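Local structure of hypothetical protein (Nostoc punctiforme, 2O62) at residues Glu17-Asn22 and Leu30-Ser35; Ser21-Glu26 and Leu120-Glu125; Thr166-Gln171 and Gln180-Gly185; Arg187-Thr192 and Asp203-Lys208. The protein is of unknown function but belongs to the DUF3598 family, with two calycin-like beta domains, the second resembling a biogenesis factor required for ATP synthase. One frame throughout, in Å; residues are numbered along the deposited sequence. Where two conformers were deposited one is given.

Overall arrangement
Interactions 1 and 2 lie in the N-terminal half of the chain, interactions 3 and 4 in the C-terminal half. Interactions 1 and 2 share strand 14-23 and residues Ser21 and Asn22. Their centres are about 8 Å apart. Strand 14-23 sits between 29-42, its hairpin partner, and 117-127, which returns from far along the chain. Interactions 3 and 4 follow in the antiparallel barrel, with centres about 11 Å apart. There strand 178-184 neighbours 187-196, and Ser-Thr hydroxyl pairs join the two contacts. The centres of interactions 1 and 3 are about 33 Å apart, on opposite sides of the chain's centre. The contacts thus fall in two beta sheets, consistent with calycin-like domains, with interaction 4 joining a barrel strand to a loop.

Interaction 1: residues Glu17-Asn22 and Leu30-Ser35; sequences EGSFSN and LNDTSS
The beta hairpin of strands 14-23 and 29-42 pairs Glu17-Asn22 with Leu30-Ser35 antiparallel, and Gly18 faces Ser35 in a hydrogen-bonded pair. Phe20 and Thr33 form the next such pair, with Phe20 N 2.9 Å from Thr33 O. At the far end, Leu30 and Asn31 both face Asn22, a classic beta bulge. Asn22 O accepts from both backbone nitrogens, 2.7 Å from Leu30 N and 3.2 Å from Asn31 N.

One carboxylate oxygen carries the side-chain contact. The CG of Asp32 is anti to its backbone N (chi1 170°), and OD1 reaches two serines of the opposite strand. Ser21 OG donates to the anti lone pair of Asp32 OD1 at 2.6 Å. Ser19 OG donates to the syn lone pair of that oxygen at 2.8 Å. Arg124 NH2 of strand 117-127 also bonds Ser21 OG. On the Phe20 side, Ser35 OG lies in the ring plane at the edge, 3.5 Å from Phe20 CD1. A water bridges Phe20 O, Asn31 OD1 and Thr33 OG1.

With two hydroxyls on one oxygen, the carboxylate of Asp32 is held against the neighbouring strand, and the two donors probably stabilise its negative charge.

Interaction 2: residues Ser21-Glu26 and Leu120-Glu125; sequences SNFSPE and LTLIRE
Ser21 OG meets Arg124 NH2 edge-on across the pairing of strands 14-23 and 117-127. The nitrogen donates over 3.0 Å, and the hydroxyl oxygen lies only 2° out of the guanidinium plane. A water sits at the same guanidinium's edge. It accepts from Arg124 NE at 2.9 Å and from the backbone N of Arg124, and donates to Ser21 OG and Leu122 O. The bend at chi3 (-79°) sets Arg124 NE where it can donate to this water.

Phe23 supplies the apolar part. Its ring crosses the Leu122 side chain obliquely, with Phe23 CE1 3.8 Å from Leu122 CB. The carbonyl oxygen of Leu120 lies at the ring edge. Asn22 and Thr121 lie side by side, pointing the same way from the other face of the sheet.

The backbones fix these positions. Ser21 pairs with Leu122 and Phe23 with Leu120, both antiparallel and hydrogen-bonded. Phe23 N is 2.8 Å from Leu120 O, and Leu120 N returns a bond to Phe23 O. Beyond Phe23 the chain leaves the sheet through an ST turn, where Ser24 OG accepts from Glu26 N and also bonds Thr28 N.

Further out, Arg124 NH1 forms a salt bridge with Glu134, and Ser21 OG donates to Asp32. Pro216 touches both Phe23 and Arg124. An alanine at Arg124 would probably leave Glu134 without its mate and Ser21 OG without this donor. The serine hydroxyl thus relays a polar chain from arginine to aspartate, and the two charges at its ends are likely to favour each other.

Interaction 3: residues Thr166-Gln171 and Gln180-Gly185; sequences TTLKIQ and QSTSFG
Thr167 and Ser183 face each other across the hairpin of strands 162-172 and 178-184, part of the antiparallel barrel. The backbone bonds come in two reciprocal pairs. Ser183 N is 2.8 Å from Thr167 O, and Thr167 N bonds to Ser183 O. Lys169 N lies 2.8 Å from Ser181 O, and Ser181 N bonds to Lys169 O. The two short strand axes run antiparallel at 179°. Weaker CA-H...O contacts fill the gaps, such as Gln180 CA to Lys169 O.

Packing on one face centres on Leu168. Its chi2 (53°) sets CD1 against both Gln180 and Thr182. This methyl lies against the Gln180 amide, with Leu168 CD1 3.3 Å from Gln180 NE2. It is also 3.5 Å from Thr182 OG1. Ile170 runs beside Gln180, with Ile170 CG1 4.1 Å from Gln180 CG. Farther along, Thr166 CG2 lies 4.0 Å from Phe184 CD1, and the Phe184 ring also meets that of Tyr164.

The main side-chain polar bond stays within one strand. Gln180 NE2 donates to Thr182 OG1 at 2.8 Å, nearly straight at 167° and close to the amide plane. Gln180 OE1 bonds a glycerol, probably from the crystallisation liquor. On the other face, Ser181 and Ser183 turn their hydroxyls to Thr190 and Thr188 of the next strand. An alanine at Gln180 would probably open a gap beside Leu168 CD1 and leave Thr182 OG1 without its amide donor. The amide is thus tied by NE2 to the hydroxyl while its flank rests on the leucine methyl, joining polar and apolar packing on one face.

Interaction 4: residues Arg187-Thr192 and Asp203-Lys208; sequences RTITST and DQDPEK. With GOL (glycerol), chain F.
Ser191 and Asp205 point towards each other where barrel strand 187-196 meets the loop between strands 199-202 and 210-214. The loop holds a type I beta turn from Asp205 to Lys208, closed by Lys208 N bonding to Asp205 O. Asp205 also forms an Asx turn, in which its OD1 accepts from Glu207 N.

No direct hydrogen bond joins the two segments. Ser191 OG is anti to its backbone N (chi1 -176°), which puts it on the loop side. There the hydroxyl meets the flank of the acid, with Ser191 OG 3.9 Å from Asp205 CB. Beside them, the side chains of Ile189 and Glu207 also point across the contact. Ile189 CD1 touches Glu207 CB at 4.4 Å. Lys208 CD lies 4.5 Å from Ser191 CB. The lysine also makes a cation-pi contact with Phe202. Thr190 points away from the loop.

Water does the bridging. One molecule is hydrogen-bonded to Ser191 OG, accepts from Asp205 N and donates to Lys208 O at 2.7 Å. A second water accepts from Asp203 N and lies 2.7 Å from Thr192 O.

A glycerol, probably from the crystallisation liquor, spans the end of the contact. Thr192 OG1 and glycerol O3 are hydrogen-bonded at 3.1 Å. On the loop side, Gln204 NE2 donates to glycerol O1, but the fit of the glycerol against this amide is doubtful. The Asx turn is firmer: Glu207 N lies 2.8 Å from Asp205 OD1 and meets it from above the carboxylate plane.

Interaction 1: residues Glu17-Asn22 and Leu30-Ser35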
loop_
_atom_site.group_PDB
_atom_site.type_symbol
_atom_site.label_atom_id
_atom_site.label_comp_id
_atom_site.label_asym_id
_atom_site.label_seq_id
_atom_site.Cartn_x
_atom_site.Cartn_y
_atom_site.Cartn_z
ATOM N N GLU A 17 -10.036 -2.304 15.236
ATOM C CA GLU A 17 -10.647 -1.038 15.578
ATOM C C GLU A 17 -9.800 0.116 15.068
ATOM O O GLU A 17 -8.593 0.017 14.989
ATOM C CB GLU A 17 -10.773 -0.928 17.083
ATOM C CG GLU A 17 -11.651 -2.000 17.690
ATOM C CD GLU A 17 -12.165 -1.584 19.030
ATOM O OE1 GLU A 17 -11.357 -1.643 19.983
ATOM O OE2 GLU A 17 -13.359 -1.186 19.123
ATOM N N GLY A 18 -10.437 1.207 14.698
ATOM C CA GLY A 18 -9.695 2.372 14.303
ATOM C C GLY A 18 -10.552 3.362 13.577
ATOM O O GLY A 18 -11.576 3.781 14.086
ATOM N N SER A 19 -10.099 3.754 12.393
ATOM C CA SER A 19 -10.907 4.603 11.518
ATOM C C SER A 19 -10.623 4.436 10.055
ATOM O O SER A 19 -9.574 3.894 9.687
ATOM C CB SER A 19 -10.688 6.076 11.856
ATOM O OG SER A 19 -9.401 6.508 11.529
ATOM N N PHE A 20 -11.554 4.963 9.257
ATOM C CA PHE A 20 -11.396 5.138 7.816
ATOM C C PHE A 20 -11.304 6.619 7.566
ATOM O O PHE A 20 -12.242 7.334 7.873
ATOM C CB PHE A 20 -12.635 4.634 7.080
ATOM C CG PHE A 20 -12.744 3.119 6.974
ATOM C CD1 PHE A 20 -12.685 2.314 8.094
ATOM C CD2 PHE A 20 -13.027 2.504 5.765
ATOM C CE1 PHE A 20 -12.814 0.933 8.000
ATOM C CE2 PHE A 20 -13.180 1.107 5.686
ATOM C CZ PHE A 20 -13.079 0.347 6.785
ATOM N N SER A 21 -10.194 7.070 6.991
ATOM C CA SER A 21 -9.881 8.506 6.827
ATOM C C SER A 21 -9.643 8.842 5.370
ATOM O O SER A 21 -8.780 8.241 4.740
ATOM C CB SER A 21 -8.620 8.858 7.617
ATOM O OG SER A 21 -8.764 8.437 8.953
ATOM N N ASN A 22 -10.434 9.770 4.830
ATOM C CA ASN A 22 -10.261 10.276 3.471
ATOM C C ASN A 22 -9.398 11.504 3.464
ATOM O O ASN A 22 -9.709 12.464 4.136
ATOM C CB ASN A 22 -11.593 10.672 2.870
ATOM C CG ASN A 22 -12.540 9.515 2.796
ATOM O OD1 ASN A 22 -12.124 8.364 2.692
ATOM N ND2 ASN A 22 -13.823 9.808 2.842
ATOM N N LEU A 30 -9.939 15.041 5.029
ATOM C CA LEU A 30 -11.239 15.530 4.668
ATOM C C LEU A 30 -12.333 14.935 5.516
ATOM O O LEU A 30 -13.250 15.647 5.940
ATOM C CB LEU A 30 -11.526 15.226 3.193
ATOM C CG LEU A 30 -10.501 15.793 2.193
ATOM C CD1 LEU A 30 -10.818 15.368 0.762
ATOM C CD2 LEU A 30 -10.440 17.289 2.321
ATOM N N ASN A 31 -12.261 13.640 5.763
ATOM C CA ASN A 31 -13.334 12.949 6.439
ATOM C C ASN A 31 -12.763 11.739 7.153
ATOM O O ASN A 31 -11.929 11.013 6.598
ATOM C CB ASN A 31 -14.377 12.498 5.433
ATOM C CG ASN A 31 -15.628 11.962 6.094
ATOM O OD1 ASN A 31 -15.844 10.742 6.126
ATOM N ND2 ASN A 31 -16.443 12.853 6.676
ATOM N N ASP A 32 -13.193 11.543 8.379
ATOM C CA ASP A 32 -12.754 10.406 9.174
ATOM C C ASP A 32 -13.945 9.824 9.923
ATOM O O ASP A 32 -14.767 10.567 10.451
ATOM C CB ASP A 32 -11.712 10.876 10.149
ATOM C CG ASP A 32 -11.384 9.842 11.158
ATOM O OD1 ASP A 32 -10.492 9.008 10.848
ATOM O OD2 ASP A 32 -12.074 9.838 12.234
ATOM N N THR A 33 -14.026 8.494 9.974
ATOM C CA THR A 33 -15.126 7.819 10.628
ATOM C C THR A 33 -14.554 6.684 11.430
ATOM O O THR A 33 -13.841 5.831 10.872
ATOM C CB THR A 33 -16.122 7.254 9.620
ATOM O OG1 THR A 33 -16.501 8.275 8.690
ATOM C CG2 THR A 33 -17.346 6.709 10.347
ATOM N N SER A 34 -14.876 6.643 12.718
ATOM C CA SER A 34 -14.415 5.556 13.549
ATOM C C SER A 34 -15.043 4.223 13.110
ATOM O O SER A 34 -16.195 4.144 12.612
ATOM C CB SER A 34 -14.642 5.869 15.051
ATOM O OG SER A 34 -16.029 5.790 15.376
ATOM N N SER A 35 -14.255 3.174 13.274
ATOM C CA SER A 35 -14.601 1.852 12.744
ATOM C C SER A 35 -14.234 0.684 13.676
ATOM O O SER A 35 -13.315 0.759 14.515
ATOM C CB SER A 35 -13.943 1.672 11.381
ATOM O OG SER A 35 -12.533 1.643 11.489
HETATM O O HOH W 1 -14.521 8.348 6.375
#

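Interaction 2: residues Ser21-Glu26 and Leu120-Glu125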
loop_
_atom_site.group_PDB
_atom_site.type_symbol
_atom_site.label_atom_id
_atom_site.label_comp_id
_atom_site.label_asym_id
_atom_site.label_seq_id
_atom_site.Cartn_x
_atom_site.Cartn_y
_atom_site.Cartn_z
ATOM N N SER A 21 -10.194 7.070 6.991
ATOM C CA SER A 21 -9.881 8.506 6.827
ATOM C C SER A 21 -9.643 8.842 5.370
ATOM O O SER A 21 -8.780 8.241 4.740
ATOM C CB SER A 21 -8.620 8.858 7.617
ATOM O OG SER A 21 -8.764 8.437 8.953
ATOM N N ASN A 22 -10.434 9.770 4.830
ATOM C CA ASN A 22 -10.261 10.276 3.471
ATOM C C ASN A 22 -9.398 11.504 3.464
ATOM O O ASN A 22 -9.709 12.464 4.136
ATOM C CB ASN A 22 -11.593 10.672 2.870
ATOM C CG ASN A 22 -12.540 9.515 2.796
ATOM O OD1 ASN A 22 -12.124 8.364 2.692
ATOM N ND2 ASN A 22 -13.823 9.808 2.842
ATOM N N PHE A 23 -8.363 11.425 2.650
ATOM C CA PHE A 23 -7.417 12.489 2.417
ATOM C C PHE A 23 -7.482 12.981 0.980
ATOM O O PHE A 23 -7.732 12.209 0.043
ATOM C CB PHE A 23 -6.003 11.960 2.674
ATOM C CG PHE A 23 -5.688 11.768 4.109
ATOM C CD1 PHE A 23 -5.968 10.579 4.737
ATOM C CD2 PHE A 23 -5.113 12.784 4.854
ATOM C CE1 PHE A 23 -5.694 10.389 6.088
ATOM C CE2 PHE A 23 -4.838 12.595 6.217
ATOM C CZ PHE A 23 -5.134 11.360 6.818
ATOM N N SER A 24 -7.186 14.261 0.798
ATOM C CA SER A 24 -6.975 14.834 -0.531
ATOM C C SER A 24 -5.629 14.358 -1.111
ATOM O O SER A 24 -4.771 13.851 -0.365
ATOM C CB SER A 24 -6.991 16.361 -0.463
ATOM O OG SER A 24 -5.773 16.848 0.053
ATOM N N PRO A 25 -5.430 14.536 -2.426
ATOM C CA PRO A 25 -4.130 14.186 -3.038
ATOM C C PRO A 25 -2.938 15.027 -2.529
ATOM O O PRO A 25 -1.798 14.647 -2.798
ATOM C CB PRO A 25 -4.355 14.445 -4.520
ATOM C CG PRO A 25 -5.824 14.453 -4.705
ATOM C CD PRO A 25 -6.382 15.038 -3.438
ATOM N N GLU A 26 -3.192 16.116 -1.801
ATOM C CA GLU A 26 -2.134 16.873 -1.117
ATOM C C GLU A 26 -2.015 16.520 0.381
ATOM O O GLU A 26 -1.263 17.147 1.085
ATOM C CB GLU A 26 -2.339 18.378 -1.257
ATOM C CG GLU A 26 -2.478 18.870 -2.685
ATOM C CD GLU A 26 -3.839 18.525 -3.337
ATOM O OE1 GLU A 26 -4.908 18.674 -2.682
ATOM O OE2 GLU A 26 -3.840 18.103 -4.520
ATOM N N LEU A 120 -7.289 9.643 -1.420
ATOM C CA LEU A 120 -6.848 8.453 -0.705
ATOM C C LEU A 120 -7.666 8.167 0.537
ATOM O O LEU A 120 -8.216 9.078 1.169
ATOM C CB LEU A 120 -5.425 8.603 -0.256
ATOM C CG LEU A 120 -4.341 9.195 -1.172
ATOM C CD1 LEU A 120 -3.319 9.850 -0.320
ATOM C CD2 LEU A 120 -3.656 8.160 -1.965
ATOM N N THR A 121 -7.679 6.897 0.901
ATOM C CA THR A 121 -8.298 6.451 2.137
ATOM C C THR A 121 -7.182 5.759 2.941
ATOM O O THR A 121 -6.465 4.911 2.434
ATOM C CB THR A 121 -9.494 5.526 1.877
ATOM O OG1 THR A 121 -10.437 6.171 1.008
ATOM C CG2 THR A 121 -10.200 5.158 3.217
ATOM N N LEU A 122 -7.023 6.171 4.181
ATOM C CA LEU A 122 -6.058 5.596 5.090
ATOM C C LEU A 122 -6.814 4.961 6.207
ATOM O O LEU A 122 -7.568 5.623 6.876
ATOM C CB LEU A 122 -5.118 6.661 5.610
ATOM C CG LEU A 122 -3.855 6.162 6.296
ATOM C CD1 LEU A 122 -2.912 5.539 5.264
ATOM C CD2 LEU A 122 -3.216 7.378 6.953
ATOM N N ILE A 123 -6.666 3.641 6.340
ATOM C CA ILE A 123 -7.370 2.899 7.332
ATOM C C ILE A 123 -6.327 2.407 8.343
ATOM O O ILE A 123 -5.515 1.516 8.048
ATOM C CB ILE A 123 -8.128 1.739 6.704
ATOM C CG1 ILE A 123 -9.091 2.256 5.607
ATOM C CG2 ILE A 123 -8.866 0.955 7.771
ATOM C CD1 ILE A 123 -9.711 1.132 4.709
ATOM N N ARG A 124 -6.364 2.995 9.535
ATOM C CA ARG A 124 -5.413 2.685 10.612
ATOM C C ARG A 124 -6.120 1.894 11.684
ATOM O O ARG A 124 -6.961 2.436 12.370
ATOM C CB ARG A 124 -4.845 3.969 11.226
ATOM C CG ARG A 124 -4.010 4.770 10.253
ATOM C CD ARG A 124 -3.817 6.187 10.720
ATOM N NE ARG A 124 -4.982 7.003 10.440
ATOM C CZ ARG A 124 -5.098 8.297 10.758
ATOM N NH1 ARG A 124 -4.130 8.924 11.371
ATOM N NH2 ARG A 124 -6.187 8.946 10.411
ATOM N N GLU A 125 -5.726 0.635 11.837
ATOM C CA GLU A 125 -6.436 -0.317 12.661
ATOM C C GLU A 125 -5.514 -0.958 13.669
ATOM O O GLU A 125 -4.369 -1.272 13.363
ATOM C CB GLU A 125 -7.064 -1.396 11.798
ATOM C CG GLU A 125 -8.253 -0.901 10.971
ATOM C CD GLU A 125 -8.643 -1.847 9.879
ATOM O OE1 GLU A 125 -7.759 -2.519 9.312
ATOM O OE2 GLU A 125 -9.848 -1.924 9.551
HETATM O O HOH W 2 -7.477 5.803 9.694
#

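Interaction 3: residues Thr166-Gln171 and Gln180-Gly185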
loop_
_atom_site.group_PDB
_atom_site.type_symbol
_atom_site.label_atom_id
_atom_site.label_comp_id
_atom_site.label_asym_id
_atom_site.label_seq_id
_atom_site.Cartn_x
_atom_site.Cartn_y
_atom_site.Cartn_z
ATOM N N THR A 166 16.811 -5.661 -2.182
ATOM C CA THR A 166 16.487 -4.262 -2.391
ATOM C C THR A 166 17.465 -3.389 -1.657
ATOM O O THR A 166 17.976 -3.769 -0.613
ATOM C CB THR A 166 15.101 -3.922 -1.899
ATOM O OG1 THR A 166 15.015 -4.065 -0.468
ATOM C CG2 THR A 166 14.080 -4.820 -2.545
ATOM N N THR A 167 17.683 -2.212 -2.234
ATOM C CA THR A 167 18.456 -1.127 -1.664
ATOM C C THR A 167 17.656 0.161 -1.945
ATOM O O THR A 167 17.113 0.354 -3.036
ATOM C CB THR A 167 19.853 -1.045 -2.341
ATOM O OG1 THR A 167 20.613 -2.243 -2.056
ATOM C CG2 THR A 167 20.638 0.123 -1.818
ATOM N N LEU A 168 17.611 1.060 -0.986
ATOM C CA LEU A 168 17.034 2.369 -1.208
ATOM C C LEU A 168 17.927 3.378 -0.528
ATOM O O LEU A 168 18.209 3.255 0.661
ATOM C CB LEU A 168 15.635 2.374 -0.608
ATOM C CG LEU A 168 14.808 3.640 -0.496
ATOM C CD1 LEU A 168 14.741 4.289 -1.818
ATOM C CD2 LEU A 168 13.387 3.191 -0.061
ATOM N N LYS A 169 18.437 4.337 -1.290
ATOM C CA LYS A 169 19.258 5.431 -0.760
ATOM C C LYS A 169 18.513 6.737 -1.034
ATOM O O LYS A 169 18.046 6.951 -2.153
ATOM C CB LYS A 169 20.642 5.473 -1.443
ATOM C CG LYS A 169 21.350 4.117 -1.455
ATOM C CD LYS A 169 22.754 4.136 -2.021
ATOM C CE LYS A 169 23.486 2.803 -1.737
ATOM N NZ LYS A 169 24.931 2.820 -2.187
ATOM N N ILE A 170 18.390 7.588 -0.022
ATOM C CA ILE A 170 17.668 8.831 -0.139
ATOM C C ILE A 170 18.531 9.902 0.508
ATOM O O ILE A 170 18.903 9.782 1.665
ATOM C CB ILE A 170 16.273 8.738 0.539
ATOM C CG1 ILE A 170 15.510 7.578 -0.066
ATOM C CG2 ILE A 170 15.486 10.016 0.342
ATOM C CD1 ILE A 170 14.158 7.351 0.551
ATOM N N GLN A 171 18.910 10.906 -0.265
ATOM C CA GLN A 171 19.696 11.978 0.278
ATOM C C GLN A 171 19.256 13.313 -0.309
ATOM O O GLN A 171 18.766 13.363 -1.438
ATOM C CB GLN A 171 21.187 11.741 0.016
ATOM C CG GLN A 171 21.741 10.352 0.522
ATOM C CD GLN A 171 21.899 10.121 2.096
ATOM O OE1 GLN A 171 21.581 10.966 2.972
ATOM N NE2 GLN A 171 22.422 8.933 2.422
ATOM N N GLN A 180 17.112 10.008 -4.989
ATOM C CA GLN A 180 16.689 8.664 -4.590
ATOM C C GLN A 180 17.247 7.642 -5.578
ATOM O O GLN A 180 17.086 7.815 -6.791
ATOM C CB GLN A 180 15.189 8.502 -4.554
ATOM C CG GLN A 180 14.802 7.111 -4.048
ATOM C CD GLN A 180 13.329 6.937 -3.866
ATOM O OE1 GLN A 180 12.628 7.874 -3.494
ATOM N NE2 GLN A 180 12.835 5.715 -4.088
ATOM N N SER A 181 17.908 6.612 -5.042
ATOM C CA SER A 181 18.444 5.519 -5.810
ATOM C C SER A 181 17.844 4.269 -5.255
ATOM O O SER A 181 18.050 3.966 -4.070
ATOM C CB SER A 181 19.951 5.423 -5.683
ATOM O OG SER A 181 20.403 4.408 -6.571
ATOM N N THR A 182 17.113 3.543 -6.083
ATOM C CA THR A 182 16.424 2.352 -5.655
ATOM C C THR A 182 16.846 1.152 -6.513
ATOM O O THR A 182 16.688 1.162 -7.764
ATOM C CB THR A 182 14.924 2.567 -5.783
ATOM O OG1 THR A 182 14.584 3.868 -5.279
ATOM C CG2 THR A 182 14.164 1.553 -5.021
ATOM N N SER A 183 17.303 0.089 -5.840
ATOM C CA SER A 183 17.640 -1.171 -6.499
ATOM C C SER A 183 16.641 -2.232 -6.146
ATOM O O SER A 183 16.205 -2.378 -4.990
ATOM C CB SER A 183 19.023 -1.613 -6.104
ATOM O OG SER A 183 19.949 -0.579 -6.453
ATOM N N PHE A 184 16.241 -2.970 -7.166
ATOM C CA PHE A 184 15.300 -4.027 -7.009
ATOM C C PHE A 184 15.808 -5.156 -7.874
ATOM O O PHE A 184 15.823 -5.029 -9.100
ATOM C CB PHE A 184 13.941 -3.591 -7.470
ATOM C CG PHE A 184 12.897 -4.604 -7.235
ATOM C CD1 PHE A 184 12.212 -4.601 -6.046
ATOM C CD2 PHE A 184 12.579 -5.517 -8.186
ATOM C CE1 PHE A 184 11.251 -5.485 -5.800
ATOM C CE2 PHE A 184 11.563 -6.423 -7.944
ATOM C CZ PHE A 184 10.941 -6.425 -6.727
ATOM N N GLY A 185 16.298 -6.234 -7.258
ATOM C CA GLY A 185 17.023 -7.248 -8.040
ATOM C C GLY A 185 18.096 -6.618 -8.907
ATOM O O GLY A 185 18.921 -5.838 -8.406
#

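Interaction 4: residues Arg187-Thr192 and Asp203-Lys208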
loop_
_atom_site.group_PDB
_atom_site.type_symbol
_atom_site.label_atom_id
_atom_site.label_comp_id
_atom_site.label_asym_id
_atom_site.label_seq_id
_atom_site.Cartn_x
_atom_site.Cartn_y
_atom_site.Cartn_z
ATOM N N ARG A 187 17.779 -4.370 -11.203
ATOM C CA ARG A 187 17.378 -3.050 -11.680
ATOM C C ARG A 187 17.672 -1.959 -10.671
ATOM O O ARG A 187 17.252 -2.036 -9.514
ATOM C CB ARG A 187 15.901 -3.043 -12.004
ATOM C CG ARG A 187 15.408 -1.700 -12.520
ATOM C CD ARG A 187 13.922 -1.678 -12.528
ATOM N NE ARG A 187 13.383 -1.359 -11.195
ATOM C CZ ARG A 187 12.282 -1.898 -10.683
ATOM N NH1 ARG A 187 11.643 -2.841 -11.341
ATOM N NH2 ARG A 187 11.857 -1.534 -9.483
ATOM N N THR A 188 18.413 -0.947 -11.096
ATOM C CA THR A 188 18.555 0.272 -10.280
ATOM C C THR A 188 18.009 1.505 -11.023
ATOM O O THR A 188 18.269 1.672 -12.218
ATOM C CB THR A 188 20.002 0.493 -9.874
ATOM O OG1 THR A 188 20.451 -0.654 -9.124
ATOM C CG2 THR A 188 20.133 1.739 -9.030
ATOM N N ILE A 189 17.252 2.335 -10.306
ATOM C CA ILE A 189 16.766 3.624 -10.847
ATOM C C ILE A 189 17.143 4.745 -9.888
ATOM O O ILE A 189 16.835 4.650 -8.715
ATOM C CB ILE A 189 15.280 3.597 -11.040
ATOM C CG1 ILE A 189 14.900 2.557 -12.100
ATOM C CG2 ILE A 189 14.762 5.025 -11.364
ATOM C CD1 ILE A 189 13.481 2.127 -12.006
ATOM N N THR A 190 17.901 5.727 -10.377
ATOM C CA THR A 190 18.365 6.848 -9.605
ATOM C C THR A 190 17.773 8.113 -10.227
ATOM O O THR A 190 17.991 8.370 -11.366
ATOM C CB THR A 190 19.843 6.914 -9.606
ATOM O OG1 THR A 190 20.361 5.673 -9.111
ATOM C CG2 THR A 190 20.335 8.040 -8.735
ATOM N N SER A 191 16.981 8.851 -9.459
ATOM C CA SER A 191 16.317 10.074 -9.976
ATOM C C SER A 191 16.311 11.150 -8.929
ATOM O O SER A 191 16.274 10.877 -7.742
ATOM C CB SER A 191 14.868 9.795 -10.391
ATOM O OG SER A 191 14.279 10.950 -10.975
ATOM N N THR A 192 16.347 12.388 -9.379
ATOM C CA THR A 192 16.205 13.550 -8.513
ATOM C C THR A 192 14.745 13.974 -8.445
ATOM O O THR A 192 14.011 13.780 -9.407
ATOM C CB THR A 192 17.104 14.630 -9.066
ATOM O OG1 THR A 192 18.454 14.129 -8.972
ATOM C CG2 THR A 192 16.990 15.924 -8.346
ATOM N N ASP A 203 9.488 14.087 -11.850
ATOM C CA ASP A 203 8.872 14.338 -13.154
ATOM C C ASP A 203 9.863 14.495 -14.322
ATOM O O ASP A 203 9.458 14.915 -15.405
ATOM C CB ASP A 203 7.918 15.545 -13.093
ATOM C CG ASP A 203 8.647 16.837 -12.904
ATOM O OD1 ASP A 203 9.871 16.795 -12.731
ATOM O OD2 ASP A 203 8.011 17.917 -12.901
ATOM N N GLN A 204 11.138 14.139 -14.123
ATOM C CA GLN A 204 12.170 14.290 -15.146
ATOM C C GLN A 204 12.328 13.019 -15.986
ATOM O O GLN A 204 12.381 13.062 -17.215
ATOM C CB GLN A 204 13.510 14.654 -14.463
ATOM C CG GLN A 204 14.606 15.212 -15.355
ATOM C CD GLN A 204 15.793 15.747 -14.545
ATOM O OE1 GLN A 204 16.461 14.984 -13.835
ATOM N NE2 GLN A 204 16.028 17.070 -14.610
ATOM N N ASP A 205 12.396 11.893 -15.295
ATOM C CA ASP A 205 12.842 10.608 -15.862
ATOM C C ASP A 205 11.624 9.820 -16.321
ATOM O O ASP A 205 10.694 9.695 -15.568
ATOM C CB ASP A 205 13.572 9.906 -14.704
ATOM C CG ASP A 205 14.248 8.617 -15.082
ATOM O OD1 ASP A 205 13.774 7.948 -16.014
ATOM O OD2 ASP A 205 15.256 8.279 -14.377
ATOM N N PRO A 206 11.615 9.286 -17.560
ATOM C CA PRO A 206 10.466 8.464 -17.966
ATOM C C PRO A 206 10.262 7.194 -17.161
ATOM O O PRO A 206 9.143 6.672 -17.157
ATOM C CB PRO A 206 10.783 8.136 -19.440
ATOM C CG PRO A 206 12.249 8.282 -19.537
ATOM C CD PRO A 206 12.586 9.421 -18.656
ATOM N N GLU A 207 11.294 6.706 -16.461
ATOM C CA GLU A 207 11.148 5.554 -15.549
ATOM C C GLU A 207 10.587 5.898 -14.152
ATOM O O GLU A 207 10.383 5.009 -13.317
ATOM C CB GLU A 207 12.511 4.823 -15.350
ATOM C CG GLU A 207 13.111 4.212 -16.604
ATOM C CD GLU A 207 12.342 2.983 -17.159
ATOM O OE1 GLU A 207 11.564 2.413 -16.398
ATOM O OE2 GLU A 207 12.556 2.592 -18.338
ATOM N N LYS A 208 10.440 7.183 -13.844
ATOM C CA LYS A 208 9.904 7.575 -12.541
ATOM C C LYS A 208 9.138 8.863 -12.650
ATOM O O LYS A 208 9.700 9.942 -12.505
ATOM C CB LYS A 208 11.018 7.668 -11.484
ATOM C CG LYS A 208 10.420 7.572 -10.039
ATOM C CD LYS A 208 11.468 7.209 -8.997
ATOM C CE LYS A 208 10.886 7.077 -7.576
ATOM N NZ LYS A 208 10.219 5.709 -7.437
HETATM C C1 GOL F . 18.669 17.013 -12.216
HETATM O O1 GOL F . 18.259 17.965 -13.161
HETATM C C2 GOL F . 19.207 15.760 -12.920
HETATM O O2 GOL F . 18.407 14.617 -12.678
HETATM C C3 GOL F . 20.516 15.492 -12.273
HETATM O O3 GOL F . 20.329 15.749 -10.909
HETATM O O HOH W 3 11.849 11.532 -12.509
HETATM O O HOH W 4 12.212 14.906 -11.131
#